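Local coordinates for protein acetyltransferase (Elizabethkingia anophelis, PDB 6AO7) that binds acetyl-CoA and, as a member of the GNAT family, probably transfers its acetyl group to an amine acceptor, at residues Ile24-Leu29 against Glu37-Tyr42; Asn54-Gly59 against Glu80-Gln85; Gly117-Tyr122 against Ile156-Glu161. All blocks are in the same frame, centred on the assembly; numbering follows the deposited sequence. Where two conformers were deposited one is given.

Contact 1 of 3, residues Ile24-Leu29 against Glu37-Tyr42; sequences IPYDLL and ELIDQY
Tyr26 and Asp40 carry the polar part of this contact between two short consecutive helices, 26-32 and 36-45. The phenol donates a hydrogen bond to the carboxylate, and the Tyr26 OH to Asp40 OD2 distance is short, 2.6 Å. OD2 receives it through the syn lone pair, on the side of the other carboxylate oxygen. Seen from the ring, OD2 sits at the hydroxyl edge and in the ring plane, whereas the carboxylate itself stands nearly upright against that plane, 79° away. Tyr26 reaches across because its CG lies beside the backbone N and anti to the carbonyl carbon (chi1 -75°), which swings the hydroxyl end toward 37-42 although CB does not point there. The same ring also makes a cation-pi contact with Lys36, which precedes 37-42 in the second helix.

The apolar part lies deeper. Ile39 meets Leu29 with both of its branches: CD1 comes within 3.7 Å of Leu29 CB, and CG2 stands 3.9 Å from Leu29 CD1. Ile39 CG2 also reaches the Tyr26 ring obliquely, 4.3 Å from CE2, joining the greasy layer to the hydrogen-bonded one. Beneath them Leu29 rests on Leu48, Cys60 and Val62 of the central sheet.

Backbone bonds shape the entry to the first helix. Pro25 is its N-cap and the centre of an inverse gamma turn, and its O accepts Leu29 N at 3.0 Å. Farther along, Leu29 O and Tyr42 OH both bond to Asn75 ND2, which ties the two helices to strand 70-78; Tyr42 OH pairs with Asp33 as well. Two such helices, inserted between the first and second strands of the sheet, are the helical pair of the GNAT fold.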
loop_
_atom_site.group_PDB
_atom_site.type_symbol
_atom_site.label_atom_id
_atom_site.label_comp_id
_atom_site.label_asym_id
_atom_site.label_seq_id
_atom_site.Cartn_x
_atom_site.Cartn_y
_atom_site.Cartn_z
ATOM N N ILE A 24 2.015 -31.363 8.119
ATOM C CA ILE A 24 1.768 -29.927 8.045
ATOM C C ILE A 24 2.660 -29.370 6.941
ATOM O O ILE A 24 3.877 -29.595 6.975
ATOM C CB ILE A 24 2.045 -29.259 9.399
ATOM C CG1 ILE A 24 1.109 -29.822 10.471
ATOM C CG2 ILE A 24 1.949 -27.736 9.309
ATOM C CD1 ILE A 24 -0.308 -29.316 10.378
ATOM N N PRO A 25 2.115 -28.654 5.941
ATOM C CA PRO A 25 2.945 -28.154 4.819
ATOM C C PRO A 25 3.758 -26.924 5.213
ATOM O O PRO A 25 3.440 -25.774 4.878
ATOM C CB PRO A 25 1.896 -27.821 3.755
ATOM C CG PRO A 25 0.728 -27.352 4.561
ATOM C CD PRO A 25 0.698 -28.279 5.773
ATOM N N TYR A 26 4.829 -27.166 5.972
ATOM C CA TYR A 26 5.654 -26.057 6.434
ATOM C C TYR A 26 6.322 -25.342 5.270
ATOM O O TYR A 26 6.502 -24.118 5.311
ATOM C CB TYR A 26 6.693 -26.555 7.434
ATOM C CG TYR A 26 6.101 -26.863 8.786
ATOM C CD1 TYR A 26 5.979 -28.182 9.230
ATOM C CD2 TYR A 26 5.650 -25.840 9.618
ATOM C CE1 TYR A 26 5.432 -28.467 10.471
ATOM C CE2 TYR A 26 5.109 -26.109 10.855
ATOM C CZ TYR A 26 5.004 -27.428 11.280
ATOM O OH TYR A 26 4.465 -27.699 12.516
ATOM N N ASP A 27 6.712 -26.092 4.231
ATOM C CA ASP A 27 7.235 -25.476 3.014
ATOM C C ASP A 27 6.334 -24.339 2.549
ATOM O O ASP A 27 6.803 -23.229 2.263
ATOM C CB ASP A 27 7.386 -26.524 1.905
ATOM C CG ASP A 27 8.674 -27.320 2.017
ATOM O OD1 ASP A 27 9.433 -27.101 2.985
ATOM O OD2 ASP A 27 8.933 -28.160 1.127
ATOM N N LEU A 28 5.026 -24.586 2.504
ATOM C CA LEU A 28 4.105 -23.538 2.072
ATOM C C LEU A 28 3.951 -22.444 3.130
ATOM O O LEU A 28 4.076 -21.252 2.818
ATOM C CB LEU A 28 2.749 -24.144 1.721
ATOM C CG LEU A 28 2.711 -24.973 0.440
ATOM C CD1 LEU A 28 1.293 -25.487 0.187
ATOM C CD2 LEU A 28 3.225 -24.148 -0.739
ATOM N N LEU A 29 3.663 -22.824 4.380
ATOM C CA LEU A 29 3.446 -21.823 5.429
ATOM C C LEU A 29 4.645 -20.888 5.563
ATOM O O LEU A 29 4.477 -19.679 5.772
ATOM C CB LEU A 29 3.146 -22.513 6.767
ATOM C CG LEU A 29 1.865 -23.349 6.762
ATOM C CD1 LEU A 29 1.890 -24.461 7.829
ATOM C CD2 LEU A 29 0.616 -22.463 6.931
ATOM N N GLU A 37 8.264 -20.729 14.517
ATOM C CA GLU A 37 7.735 -20.588 15.867
ATOM C C GLU A 37 6.407 -19.849 15.851
ATOM O O GLU A 37 5.442 -20.274 16.498
ATOM C CB GLU A 37 8.746 -19.863 16.753
ATOM N N LEU A 38 6.335 -18.745 15.102
ATOM C CA LEU A 38 5.078 -18.011 14.994
ATOM C C LEU A 38 4.010 -18.839 14.286
ATOM O O LEU A 38 2.836 -18.790 14.667
ATOM C CB LEU A 38 5.300 -16.684 14.276
ATOM C CG LEU A 38 5.916 -15.578 15.133
ATOM C CD1 LEU A 38 6.200 -14.345 14.297
ATOM C CD2 LEU A 38 5.000 -15.244 16.314
ATOM N N ILE A 39 4.396 -19.606 13.258
ATOM C CA ILE A 39 3.430 -20.466 12.574
ATOM C C ILE A 39 2.815 -21.450 13.560
ATOM O O ILE A 39 1.588 -21.520 13.716
ATOM C CB ILE A 39 4.091 -21.200 11.387
ATOM C CG1 ILE A 39 4.473 -20.217 10.276
ATOM C CG2 ILE A 39 3.148 -22.286 10.831
ATOM C CD1 ILE A 39 5.355 -20.812 9.184
ATOM N N ASP A 40 3.663 -22.199 14.271
ATOM C CA ASP A 40 3.153 -23.194 15.208
ATOM C C ASP A 40 2.265 -22.561 16.277
ATOM O O ASP A 40 1.327 -23.203 16.762
ATOM C CB ASP A 40 4.322 -23.966 15.840
ATOM C CG ASP A 40 4.866 -25.070 14.927
ATOM O OD1 ASP A 40 6.101 -25.277 14.888
ATOM O OD2 ASP A 40 4.057 -25.726 14.234
ATOM N N GLN A 41 2.502 -21.291 16.617
ATOM C CA GLN A 41 1.683 -20.644 17.642
ATOM C C GLN A 41 0.261 -20.390 17.147
ATOM O O GLN A 41 -0.708 -20.641 17.871
ATOM C CB GLN A 41 2.324 -19.335 18.098
ATOM C CG GLN A 41 1.627 -18.742 19.307
ATOM C CD GLN A 41 2.118 -17.355 19.659
ATOM O OE1 GLN A 41 3.076 -16.850 19.067
ATOM N NE2 GLN A 41 1.457 -16.725 20.628
ATOM N N TYR A 42 0.101 -19.867 15.928
ATOM C CA TYR A 42 -1.281 -19.693 15.499
ATOM C C TYR A 42 -1.882 -20.975 14.941
ATOM O O TYR A 42 -3.100 -21.029 14.749
ATOM C CB TYR A 42 -1.456 -18.524 14.496
ATOM C CG TYR A 42 -0.493 -18.379 13.337
ATOM C CD1 TYR A 42 0.424 -17.333 13.306
ATOM C CD2 TYR A 42 -0.542 -19.239 12.235
ATOM C CE1 TYR A 42 1.294 -17.159 12.230
ATOM C CE2 TYR A 42 0.330 -19.060 11.136
ATOM C CZ TYR A 42 1.241 -18.026 11.157
ATOM O OH TYR A 42 2.112 -17.843 10.109
#

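Contact 2 of 3, residues Asn54-Gly59 against Glu80-Gln85; sequences NNEIIG and EKFQNQ. With ACO (acetyl coenzyme *a), chain B.
Phe82 lies across Ile58, and this pair is the tight part of the contact. Ile58 CG2 pushes a methyl over one face of the ring, a CH-pi contact with CG2 4.0 Å from the Phe82 centroid and displaced toward the rim. The nearest ring atom is Phe82 CE2, 3.7 Å from Ile58 CG2. Ile58 places that methyl by turning CG1 between the backbone N and the carbonyl carbon (chi1 61°), which puts CG2 beside its own N. Ile87, at the start of helix 87-101, touches both side chains and closes the apolar cluster. Ile58 also belongs to a classic beta bulge, in which it and Gly59 both face Ala51 of the neighbouring strand.

Toward solvent the contact thins out. Glu56 is exposed and stretches a fully extended chain along the far end of the ring, its OE1 no nearer than 4.1 Å to Phe82 CZ. The carboxylate stands almost perpendicular to the ring plane, 86° apart, and approaches it obliquely, so within this contact it only brushes the ring.

Beyond Phe82 the loop turns to the cofactor. The Gln83 side chain runs alongside the pantetheine arm, with CD 3.3 Å from acetyl-CoA OAP, and its NE2 is held by Val78 O. Asn84 N donates a nearly straight bond of 3.1 Å to the pyrophosphate oxygen O5A, at 164°, while Gln85 N comes within 3.3 Å of O1A. Gly86 N and Gly88 N bond to the cofactor too, and the N-terminus of helix 87-101 probably adds to the pull on its negative charge. The sequence Gln83-Asn84-Gln85-Gly86-Ile87-Gly88 matches the Q/R-x-x-G-x-G/A pyrophosphate-binding loop of GNAT enzymes.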
loop_
_atom_site.group_PDB
_atom_site.type_symbol
_atom_site.label_atom_id
_atom_site.label_comp_id
_atom_site.label_asym_id
_atom_site.label_seq_id
_atom_site.Cartn_x
_atom_site.Cartn_y
_atom_site.Cartn_z
ATOM N N ASN A 54 -4.691 -31.994 -8.470
ATOM C CA ASN A 54 -4.186 -33.285 -8.921
ATOM C C ASN A 54 -3.369 -33.946 -7.815
ATOM O O ASN A 54 -2.211 -34.327 -7.995
ATOM C CB ASN A 54 -3.381 -33.143 -10.213
ATOM N N ASN A 55 -3.980 -34.014 -6.632
ATOM C CA ASN A 55 -3.547 -34.739 -5.442
ATOM C C ASN A 55 -2.430 -34.029 -4.670
ATOM O O ASN A 55 -2.079 -34.473 -3.578
ATOM C CB ASN A 55 -3.105 -36.177 -5.762
ATOM C CG ASN A 55 -4.107 -36.901 -6.638
ATOM O OD1 ASN A 55 -3.825 -37.223 -7.796
ATOM N ND2 ASN A 55 -5.291 -37.158 -6.088
ATOM N N GLU A 56 -1.882 -32.931 -5.178
ATOM C CA GLU A 56 -0.765 -32.246 -4.540
ATOM C C GLU A 56 -1.269 -31.056 -3.738
ATOM O O GLU A 56 -2.166 -30.343 -4.190
ATOM C CB GLU A 56 0.225 -31.779 -5.608
ATOM C CG GLU A 56 1.424 -31.034 -5.085
ATOM C CD GLU A 56 2.333 -30.561 -6.203
ATOM O OE1 GLU A 56 1.926 -30.649 -7.381
ATOM O OE2 GLU A 56 3.451 -30.092 -5.902
ATOM N N ILE A 57 -0.698 -30.843 -2.553
ATOM C CA ILE A 57 -0.996 -29.649 -1.764
ATOM C C ILE A 57 -0.213 -28.486 -2.365
ATOM O O ILE A 57 1.016 -28.448 -2.292
ATOM C CB ILE A 57 -0.648 -29.838 -0.284
ATOM C CG1 ILE A 57 -1.335 -31.088 0.272
ATOM C CG2 ILE A 57 -1.080 -28.603 0.519
ATOM C CD1 ILE A 57 -2.845 -31.003 0.244
ATOM N N ILE A 58 -0.925 -27.536 -2.965
ATOM C CA ILE A 58 -0.291 -26.408 -3.635
ATOM C C ILE A 58 -0.590 -25.081 -2.962
ATOM O O ILE A 58 -0.096 -24.047 -3.418
ATOM C CB ILE A 58 -0.698 -26.344 -5.120
ATOM C CG1 ILE A 58 -2.211 -26.159 -5.213
ATOM C CG2 ILE A 58 -0.237 -27.602 -5.863
ATOM C CD1 ILE A 58 -2.686 -25.779 -6.572
ATOM N N GLY A 59 -1.369 -25.073 -1.894
ATOM C CA GLY A 59 -1.660 -23.825 -1.213
ATOM C C GLY A 59 -2.313 -24.125 0.113
ATOM O O GLY A 59 -2.722 -25.261 0.381
ATOM N N GLU A 80 5.293 -21.753 -5.179
ATOM C CA GLU A 80 5.953 -20.831 -6.100
ATOM C C GLU A 80 5.724 -21.212 -7.560
ATOM O O GLU A 80 5.553 -20.327 -8.401
ATOM C CB GLU A 80 7.448 -20.743 -5.785
ATOM C CG GLU A 80 7.766 -19.658 -4.758
ATOM C CD GLU A 80 9.126 -19.820 -4.103
ATOM O OE1 GLU A 80 9.670 -20.951 -4.111
ATOM O OE2 GLU A 80 9.644 -18.810 -3.575
ATOM N N LYS A 81 5.660 -22.506 -7.876
ATOM C CA LYS A 81 5.448 -22.913 -9.265
ATOM C C LYS A 81 4.053 -22.561 -9.771
ATOM O O LYS A 81 3.850 -22.488 -10.991
ATOM C CB LYS A 81 5.685 -24.416 -9.422
ATOM N N PHE A 82 3.100 -22.333 -8.870
ATOM C CA PHE A 82 1.697 -22.133 -9.212
ATOM C C PHE A 82 1.215 -20.710 -8.958
ATOM O O PHE A 82 0.009 -20.451 -9.054
ATOM C CB PHE A 82 0.811 -23.107 -8.427
ATOM C CG PHE A 82 0.989 -24.537 -8.819
ATOM C CD1 PHE A 82 0.234 -25.088 -9.837
ATOM C CD2 PHE A 82 1.915 -25.335 -8.170
ATOM C CE1 PHE A 82 0.401 -26.412 -10.202
ATOM C CE2 PHE A 82 2.087 -26.658 -8.532
ATOM C CZ PHE A 82 1.330 -27.197 -9.548
ATOM N N GLN A 83 2.106 -19.782 -8.627
ATOM C CA GLN A 83 1.632 -18.442 -8.317
ATOM C C GLN A 83 1.233 -17.709 -9.597
ATOM O O GLN A 83 1.588 -18.108 -10.710
ATOM C CB GLN A 83 2.695 -17.657 -7.531
ATOM C CG GLN A 83 2.806 -18.065 -6.050
ATOM C CD GLN A 83 3.957 -17.383 -5.319
ATOM O OE1 GLN A 83 4.529 -16.405 -5.808
ATOM N NE2 GLN A 83 4.294 -17.892 -4.138
ATOM N N ASN A 84 0.470 -16.626 -9.421
ATOM C CA ASN A 84 0.059 -15.749 -10.523
ATOM C C ASN A 84 -0.735 -16.507 -11.579
ATOM O O ASN A 84 -0.648 -16.225 -12.776
ATOM C CB ASN A 84 1.263 -15.042 -11.145
ATOM C CG ASN A 84 1.873 -14.053 -10.197
ATOM O OD1 ASN A 84 1.166 -13.212 -9.645
ATOM N ND2 ASN A 84 3.175 -14.174 -9.954
ATOM N N GLN A 85 -1.510 -17.486 -11.128
ATOM C CA GLN A 85 -2.468 -18.173 -11.977
ATOM C C GLN A 85 -3.869 -18.096 -11.391
ATOM O O GLN A 85 -4.748 -18.842 -11.831
ATOM C CB GLN A 85 -2.066 -19.638 -12.184
ATOM C CG GLN A 85 -0.571 -19.860 -12.305
ATOM C CD GLN A 85 -0.217 -21.315 -12.569
ATOM O OE1 GLN A 85 -1.061 -22.105 -12.996
ATOM N NE2 GLN A 85 1.035 -21.674 -12.320
HETATM N N1A ACO B . 1.431 -5.049 -8.431
HETATM C C2A ACO B . 0.268 -5.504 -7.963
HETATM N N3A ACO B . -0.407 -6.601 -8.316
HETATM C C4A ACO B . 0.225 -7.260 -9.291
HETATM C C5A ACO B . 1.421 -6.901 -9.897
HETATM C C6A ACO B . 2.049 -5.733 -9.419
HETATM N N6A ACO B . 3.202 -5.255 -9.894
HETATM N N7A ACO B . 1.742 -7.788 -10.914
HETATM C C8A ACO B . 0.752 -8.651 -10.896
HETATM N N9A ACO B . -0.195 -8.396 -9.939
HETATM C C1B ACO B . -1.438 -9.122 -9.684
HETATM C C2B ACO B . -1.823 -10.187 -10.698
HETATM O O2B ACO B . -2.332 -9.634 -11.903
HETATM C C3B ACO B . -2.931 -10.879 -9.907
HETATM O O3B ACO B . -4.148 -10.104 -9.913
HETATM P P3B ACO B . -5.372 -10.266 -10.942
HETATM O O7A ACO B . -4.830 -9.802 -12.309
HETATM O O8A ACO B . -5.807 -11.748 -10.862
HETATM O O9A ACO B . -6.479 -9.373 -10.455
HETATM C C4B ACO B . -2.458 -10.765 -8.449
HETATM O O4B ACO B . -1.354 -9.827 -8.463
HETATM C C5B ACO B . -2.077 -12.087 -7.825
HETATM O O5B ACO B . -3.256 -12.908 -7.982
HETATM P P1A ACO B . -3.224 -14.560 -7.801
HETATM O O1A ACO B . -2.675 -15.291 -8.966
HETATM O O2A ACO B . -4.663 -14.952 -7.500
HETATM O O3A ACO B . -2.270 -14.699 -6.532
HETATM P P2A ACO B . -1.367 -15.906 -6.007
HETATM O O4A ACO B . -1.959 -17.124 -6.599
HETATM O O5A ACO B . 0.060 -15.667 -6.467
HETATM O O6A ACO B . -1.392 -15.849 -4.419
HETATM C CBP ACO B . 0.033 -15.045 -2.633
HETATM C CCP ACO B . -0.957 -14.672 -3.730
HETATM C CDP ACO B . -0.691 -15.934 -1.607
HETATM C CEP ACO B . 0.509 -13.754 -1.946
HETATM C CAP ACO B . 1.217 -15.844 -3.239
HETATM O OAP ACO B . 1.840 -15.094 -4.269
HETATM C C9P ACO B . 2.239 -16.358 -2.237
HETATM O O9P ACO B . 2.036 -17.409 -1.639
HETATM N N8P ACO B . 3.298 -15.589 -2.010
HETATM C C7P ACO B . 4.295 -15.919 -1.001
HETATM C C6P ACO B . 3.697 -16.004 0.399
HETATM C C5P ACO B . 3.054 -14.705 0.826
HETATM O O5P ACO B . 3.585 -13.623 0.592
HETATM N N4P ACO B . 1.894 -14.807 1.471
HETATM C C3P ACO B . 1.164 -13.661 2.004
HETATM C C2P ACO B . 1.858 -13.043 3.200
HETATM S S1P ACO B . 0.803 -12.070 4.338
HETATM C C ACO B . 0.037 -13.392 5.242
HETATM O O ACO B . 0.229 -14.549 4.987
HETATM C CH3 ACO B . -0.903 -12.911 6.306
#

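Contact 3 of 3, residues Gly117-Tyr122 against Ile156-Glu161; sequences GQLYLY and ILLTME. With ACO (acetyl coenzyme *a), chain B.
With CG beside its backbone N and anti to the carbonyl carbon (chi1 -68°), Leu119 swings its methyl end toward Ile156, although its CB does not point there; Ile156 CG1 takes the same setting (chi1 -55°) and sends CD1 out to meet it. This is the helix-on-sheet packing of the GNAT fold: helix 116-124 makes the crossover from strand 106-112 to strand 128-133, and strand 155-161 lies between those two; segments 117-122 and 156-161 run nearly parallel, 9° apart. Leu119 CD1 meets Ile156 CD1 at 3.6 Å, the side chains crossing at about a right angle. Leu158 spans Leu119 and Tyr122, with CD1 4.1 Å from Leu119 CD2 and CD2 equally far from Tyr122 CB. All four residues are buried; Leu119 also packs on Leu119 of the second subunit, and Ile156 on Ile129 of that subunit.

The cofactor occupies another side of the helix. Tyr120 OH donates to the 3'-phosphate oxygen O9A at 2.6 Å, edge on and in the ring plane. Tyr122 OH lies 3.9 Å from the thioester sulfur S1P and donates 2.7 Å to OE1 of Gln118, one turn earlier, reaching that oxygen from above its carbonyl plane.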
loop_
_atom_site.group_PDB
_atom_site.type_symbol
_atom_site.label_atom_id
_atom_site.label_comp_id
_atom_site.label_asym_id
_atom_site.label_seq_id
_atom_site.Cartn_x
_atom_site.Cartn_y
_atom_site.Cartn_z
ATOM N N GLY A 117 2.359 -5.327 -4.221
ATOM C CA GLY A 117 1.547 -6.233 -5.020
ATOM C C GLY A 117 0.421 -6.882 -4.240
ATOM O O GLY A 117 -0.709 -6.980 -4.728
ATOM N N GLN A 118 0.713 -7.357 -3.019
ATOM C CA GLN A 118 -0.322 -7.959 -2.192
ATOM C C GLN A 118 -1.379 -6.940 -1.777
ATOM O O GLN A 118 -2.554 -7.287 -1.628
ATOM C CB GLN A 118 0.292 -8.591 -0.938
ATOM C CG GLN A 118 1.158 -9.844 -1.170
ATOM C CD GLN A 118 1.678 -10.389 0.156
ATOM O OE1 GLN A 118 0.952 -10.414 1.145
ATOM N NE2 GLN A 118 2.957 -10.767 0.198
ATOM N N LEU A 119 -0.973 -5.691 -1.515
ATOM C CA LEU A 119 -1.970 -4.676 -1.183
ATOM C C LEU A 119 -3.011 -4.529 -2.294
ATOM O O LEU A 119 -4.193 -4.301 -2.012
ATOM C CB LEU A 119 -1.292 -3.339 -0.903
ATOM C CG LEU A 119 -0.436 -3.267 0.363
ATOM C CD1 LEU A 119 0.252 -1.932 0.414
ATOM C CD2 LEU A 119 -1.310 -3.496 1.575
ATOM N N TYR A 120 -2.600 -4.677 -3.558
ATOM C CA TYR A 120 -3.578 -4.723 -4.644
ATOM C C TYR A 120 -4.517 -5.912 -4.484
ATOM O O TYR A 120 -5.744 -5.754 -4.496
ATOM C CB TYR A 120 -2.885 -4.803 -6.006
ATOM C CG TYR A 120 -3.832 -5.338 -7.075
ATOM C CD1 TYR A 120 -4.744 -4.501 -7.709
ATOM C CD2 TYR A 120 -3.820 -6.683 -7.425
ATOM C CE1 TYR A 120 -5.621 -4.998 -8.674
ATOM C CE2 TYR A 120 -4.695 -7.192 -8.381
ATOM C CZ TYR A 120 -5.594 -6.346 -8.990
ATOM O OH TYR A 120 -6.445 -6.868 -9.939
ATOM N N LEU A 121 -3.950 -7.121 -4.354
ATOM C CA LEU A 121 -4.753 -8.340 -4.430
ATOM C C LEU A 121 -5.830 -8.368 -3.352
ATOM O O LEU A 121 -6.990 -8.697 -3.630
ATOM C CB LEU A 121 -3.856 -9.570 -4.318
ATOM C CG LEU A 121 -4.566 -10.938 -4.291
ATOM C CD1 LEU A 121 -5.313 -11.178 -5.594
ATOM C CD2 LEU A 121 -3.556 -12.064 -4.077
ATOM N N TYR A 122 -5.463 -8.058 -2.105
ATOM C CA TYR A 122 -6.460 -8.124 -1.033
ATOM C C TYR A 122 -7.560 -7.084 -1.244
ATOM O O TYR A 122 -8.745 -7.365 -1.027
ATOM C CB TYR A 122 -5.782 -7.964 0.340
ATOM C CG TYR A 122 -4.638 -8.961 0.572
ATOM C CD1 TYR A 122 -3.476 -8.577 1.242
ATOM C CD2 TYR A 122 -4.717 -10.259 0.114
ATOM C CE1 TYR A 122 -2.423 -9.454 1.435
ATOM C CE2 TYR A 122 -3.668 -11.161 0.322
ATOM C CZ TYR A 122 -2.524 -10.748 0.986
ATOM O OH TYR A 122 -1.456 -11.628 1.165
ATOM N N ILE A 156 0.766 -3.572 7.491
ATOM C CA ILE A 156 -0.447 -2.923 7.012
ATOM C C ILE A 156 -1.606 -3.874 7.234
ATOM O O ILE A 156 -1.605 -4.996 6.714
ATOM C CB ILE A 156 -0.335 -2.548 5.528
ATOM C CG1 ILE A 156 0.906 -1.701 5.307
ATOM C CG2 ILE A 156 -1.607 -1.846 5.074
ATOM C CD1 ILE A 156 1.190 -1.486 3.844
ATOM N N LEU A 157 -2.593 -3.442 8.012
ATOM C CA LEU A 157 -3.735 -4.285 8.340
ATOM C C LEU A 157 -4.912 -3.887 7.460
ATOM O O LEU A 157 -5.241 -2.701 7.365
ATOM C CB LEU A 157 -4.096 -4.138 9.821
ATOM C CG LEU A 157 -4.664 -5.327 10.602
ATOM C CD1 LEU A 157 -3.628 -6.430 10.751
ATOM C CD2 LEU A 157 -5.177 -4.894 11.962
ATOM N N LEU A 158 -5.540 -4.870 6.823
ATOM C CA LEU A 158 -6.716 -4.646 5.997
ATOM C C LEU A 158 -7.887 -5.433 6.563
ATOM O O LEU A 158 -7.710 -6.509 7.126
ATOM C CB LEU A 158 -6.490 -5.066 4.532
ATOM C CG LEU A 158 -5.283 -4.487 3.794
ATOM C CD1 LEU A 158 -4.044 -5.376 3.963
ATOM C CD2 LEU A 158 -5.602 -4.314 2.283
ATOM N N THR A 159 -9.091 -4.900 6.375
ATOM C CA THR A 159 -10.283 -5.414 7.027
ATOM C C THR A 159 -11.413 -5.482 6.027
ATOM O O THR A 159 -11.629 -4.546 5.257
ATOM C CB THR A 159 -10.741 -4.535 8.195
ATOM O OG1 THR A 159 -9.668 -4.373 9.127
ATOM C CG2 THR A 159 -11.926 -5.169 8.892
ATOM N N MET A 160 -12.153 -6.577 6.068
ATOM C CA MET A 160 -13.324 -6.753 5.227
ATOM C C MET A 160 -14.527 -6.967 6.124
ATOM O O MET A 160 -14.495 -7.839 6.998
ATOM C CB MET A 160 -13.159 -7.943 4.289
ATOM C CG MET A 160 -14.398 -8.234 3.489
ATOM S SD MET A 160 -14.228 -9.799 2.629
ATOM C CE MET A 160 -15.914 -10.066 2.089
ATOM N N GLU A 161 -15.578 -6.172 5.919
ATOM C CA GLU A 161 -16.828 -6.393 6.638
ATOM C C GLU A 161 -17.575 -7.529 5.953
ATOM O O GLU A 161 -17.831 -7.470 4.746
ATOM C CB GLU A 161 -17.666 -5.115 6.679
HETATM N N1A ACO B . 1.431 -5.049 -8.431
HETATM C C2A ACO B . 0.268 -5.504 -7.963
HETATM N N3A ACO B . -0.407 -6.601 -8.316
HETATM C C4A ACO B . 0.225 -7.260 -9.291
HETATM C C5A ACO B . 1.421 -6.901 -9.897
HETATM C C6A ACO B . 2.049 -5.733 -9.419
HETATM N N6A ACO B . 3.202 -5.255 -9.894
HETATM N N7A ACO B . 1.742 -7.788 -10.914
HETATM C C8A ACO B . 0.752 -8.651 -10.896
HETATM N N9A ACO B . -0.195 -8.396 -9.939
HETATM C C1B ACO B . -1.438 -9.122 -9.684
HETATM C C2B ACO B . -1.823 -10.187 -10.698
HETATM O O2B ACO B . -2.332 -9.634 -11.903
HETATM C C3B ACO B . -2.931 -10.879 -9.907
HETATM O O3B ACO B . -4.148 -10.104 -9.913
HETATM P P3B ACO B . -5.372 -10.266 -10.942
HETATM O O7A ACO B . -4.830 -9.802 -12.309
HETATM O O8A ACO B . -5.807 -11.748 -10.862
HETATM O O9A ACO B . -6.479 -9.373 -10.455
HETATM C C4B ACO B . -2.458 -10.765 -8.449
HETATM O O4B ACO B . -1.354 -9.827 -8.463
HETATM C C5B ACO B . -2.077 -12.087 -7.825
HETATM O O5B ACO B . -3.256 -12.908 -7.982
HETATM P P1A ACO B . -3.224 -14.560 -7.801
HETATM O O1A ACO B . -2.675 -15.291 -8.966
HETATM O O2A ACO B . -4.663 -14.952 -7.500
HETATM O O3A ACO B . -2.270 -14.699 -6.532
HETATM P P2A ACO B . -1.367 -15.906 -6.007
HETATM O O4A ACO B . -1.959 -17.124 -6.599
HETATM O O5A ACO B . 0.060 -15.667 -6.467
HETATM O O6A ACO B . -1.392 -15.849 -4.419
HETATM C CBP ACO B . 0.033 -15.045 -2.633
HETATM C CCP ACO B . -0.957 -14.672 -3.730
HETATM C CDP ACO B . -0.691 -15.934 -1.607
HETATM C CEP ACO B . 0.509 -13.754 -1.946
HETATM C CAP ACO B . 1.217 -15.844 -3.239
HETATM O OAP ACO B . 1.840 -15.094 -4.269
HETATM C C9P ACO B . 2.239 -16.358 -2.237
HETATM O O9P ACO B . 2.036 -17.409 -1.639
HETATM N N8P ACO B . 3.298 -15.589 -2.010
HETATM C C7P ACO B . 4.295 -15.919 -1.001
HETATM C C6P ACO B . 3.697 -16.004 0.399
HETATM C C5P ACO B . 3.054 -14.705 0.826
HETATM O O5P ACO B . 3.585 -13.623 0.592
HETATM N N4P ACO B . 1.894 -14.807 1.471
HETATM C C3P ACO B . 1.164 -13.661 2.004
HETATM C C2P ACO B . 1.858 -13.043 3.200
HETATM S S1P ACO B . 0.803 -12.070 4.338
HETATM C C ACO B . 0.037 -13.392 5.242
HETATM O O ACO B . 0.229 -14.549 4.987
HETATM C CH3 ACO B . -0.903 -12.911 6.306
#

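Contact 3 is the buried one; contacts 1 and 2 each mix buried and outward-facing residues. Contacts 1 and 2 meet where Leu28 CD1 packs 3.4 Å from Gly59 N, so the first helix also covers the bulged strand of contact 2. Contacts 2 and 3 reach the same sheet and grip the same acetyl-CoA, one mainly with backbone amides at the pyrophosphate, the other with side chains at the 3'-phosphate and beside the thioester. Contact 1, on the opposite side of the chain's centre from contact 3, has a phenol-carboxylate bond across it; contact 3 packs through apolar groups alone, contact 2 mainly so, with a carboxylate at its outer end, and contact 3 alone adjoins the second subunit.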